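Local coordinates for protein HTPA Reductase (Selaginella moellendorffii, PDB 5U5N) that probably catalyses the NAD(P)H-dependent reduction of 4-hydroxy-tetrahydrodipicolinate to tetrahydrodipicolinate in the diaminopimelate route to lysine, at residues G171-L174 with A175-S179. Residues are numbered along the deposited sequence; the frame is centred on the assembly and turned at random.
Sequences GTAL and AVISS
I177, one turn further along helix 171-182, turns its side chain back onto A173. With CG1 beside its own backbone N (chi1 -71°), the side chain runs toward the helix start, which places I177 CD1 3.2 Å from A173 O and 4.4 Å from A173 CB. A173 O also accepts I177 N at 2.8 Å, in a nearly straight bond (173° at the hydrogen), so one residue pair is joined by both a polar and an apolar contact. On a neighbouring face, V176 sets CG2 alongside T172 O at 3.4 Å, while V176 N donates to the same T172 O at 3.0 Å. A175 N to G171 O and S178 N to L174 O complete four successive i to i+4 bonds; the first is the most bent, at 149°, its donor lying above the carbonyl plane. These faces meet different surroundings: T172 and V176 pack on helix 131-146, A173 and V176 on strand 215-223, and I177 on F187 and V192. Helix 171-182 is the crossover helix of the beta-alpha-beta unit between strands 155-162 and 193-195, with the side chain of T172 about 8 Å from bound NAD. Chemically, the amide bonds satisfy the carbonyls of G171 to L174, and methyls of V176 and I177 lie against two of those oxygens.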
ATOM      1  N   GLY A 171      16.565  -8.034   0.699  1.00 41.09           N
ATOM      2  CA  GLY A 171      16.491  -7.035  -0.379  1.00 40.76           C
ATOM      3  C   GLY A 171      15.129  -6.330  -0.468  1.00 39.02           C
ATOM      4  O   GLY A 171      15.050  -5.156  -0.849  1.00 38.29           O
ATOM      5  N   THR A 172      14.078  -7.083  -0.131  1.00 39.04           N
ATOM      6  CA  THR A 172      12.721  -6.573  -0.043  1.00 38.55           C
ATOM      7  C   THR A 172      12.609  -5.530   1.097  1.00 36.58           C
ATOM      8  O   THR A 172      12.116  -4.447   0.869  1.00 36.10           O
ATOM      9  CB  THR A 172      11.714  -7.735   0.162  1.00 40.22           C
ATOM     10  OG1 THR A 172      11.742  -8.609  -0.964  1.00 42.75           O
ATOM     11  CG2 THR A 172      10.324  -7.220   0.333  1.00 40.73           C
ATOM     12  N   ALA A 173      13.080  -5.863   2.297  1.00 36.58           N
ATOM     13  CA  ALA A 173      13.112  -4.927   3.423  1.00 36.09           C
ATOM     14  C   ALA A 173      13.882  -3.669   3.080  1.00 35.40           C
ATOM     15  O   ALA A 173      13.395  -2.559   3.330  1.00 34.62           O
ATOM     16  CB  ALA A 173      13.679  -5.568   4.689  1.00 37.78           C
ATOM     17  N   LEU A 174      15.034  -3.813   2.443  1.00 36.00           N
ATOM     18  CA  LEU A 174      15.838  -2.646   2.095  1.00 36.22           C
ATOM     19  C   LEU A 174      15.139  -1.752   1.108  1.00 35.48           C
ATOM     20  O   LEU A 174      15.273  -0.537   1.187  1.00 35.10           O
ATOM     21  CB  LEU A 174      17.192  -3.044   1.493  1.00 38.62           C
ATOM     22  CG  LEU A 174      18.203  -3.772   2.371  1.00 40.57           C
ATOM     23  CD1 LEU A 174      19.420  -4.081   1.523  1.00 43.34           C
ATOM     24  CD2 LEU A 174      18.556  -2.904   3.570  1.00 41.43           C
ATOM     25  N   ALA A 175      14.458  -2.348   0.138  1.00 36.11           N
ATOM     26  CA  ALA A 175      13.747  -1.553  -0.859  1.00 37.37           C
ATOM     27  C   ALA A 175      12.555  -0.805  -0.216  1.00 36.30           C
ATOM     28  O   ALA A 175      12.286   0.355  -0.540  1.00 37.06           O
ATOM     29  CB  ALA A 175      13.277  -2.424  -2.009  1.00 39.71           C
ATOM     30  N   VAL A 176      11.871  -1.451   0.711  1.00 35.28           N
ATOM     31  CA  VAL A 176      10.752  -0.795   1.397  1.00 35.19           C
ATOM     32  C   VAL A 176      11.290   0.336   2.303  1.00 34.23           C
ATOM     33  O   VAL A 176      10.767   1.456   2.252  1.00 34.75           O
ATOM     34  CB  VAL A 176       9.863  -1.806   2.158  1.00 35.58           C
ATOM     35  CG1 VAL A 176       8.828  -1.086   3.038  1.00 36.06           C
ATOM     36  CG2 VAL A 176       9.170  -2.740   1.177  1.00 37.42           C
ATOM     37  N   ILE A 177      12.348   0.068   3.071  1.00 33.66           N
ATOM     38  CA  ILE A 177      13.007   1.098   3.901  1.00 33.67           C
ATOM     39  C   ILE A 177      13.414   2.288   3.053  1.00 34.12           C
ATOM     40  O   ILE A 177      13.179   3.425   3.424  1.00 34.23           O
ATOM     41  CB  ILE A 177      14.205   0.539   4.662  1.00 34.57           C
ATOM     42  CG1 ILE A 177      13.726  -0.392   5.770  1.00 35.31           C
ATOM     43  CG2 ILE A 177      15.025   1.649   5.282  1.00 35.95           C
ATOM     44  CD1 ILE A 177      14.692  -1.511   6.080  1.00 36.84           C
ATOM     45  N   SER A 178      13.980   2.028   1.886  1.00 34.80           N
ATOM     46  CA  SER A 178      14.306   3.117   0.981  1.00 36.46           C
ATOM     47  C   SER A 178      13.101   4.029   0.608  1.00 36.61           C
ATOM     48  O   SER A 178      13.243   5.238   0.407  1.00 38.13           O
ATOM     49  CB  SER A 178      14.937   2.562  -0.278  1.00 38.56           C
ATOM     50  OG  SER A 178      14.777   3.505  -1.311  1.00 41.26           O
ATOM     51  N   SER A 179      11.941   3.428   0.423  1.00 35.98           N
ATOM     52  CA  SER A 179      10.717   4.186   0.163  1.00 37.07           C
ATOM     53  C   SER A 179      10.320   4.942   1.422  1.00 35.56           C
ATOM     54  O   SER A 179       9.993   6.108   1.342  1.00 36.96           O
ATOM     55  CB  SER A 179       9.576   3.275  -0.323  1.00 38.30           C
ATOM     56  OG  SER A 179       9.911   2.842  -1.623  1.00 40.63           O
TER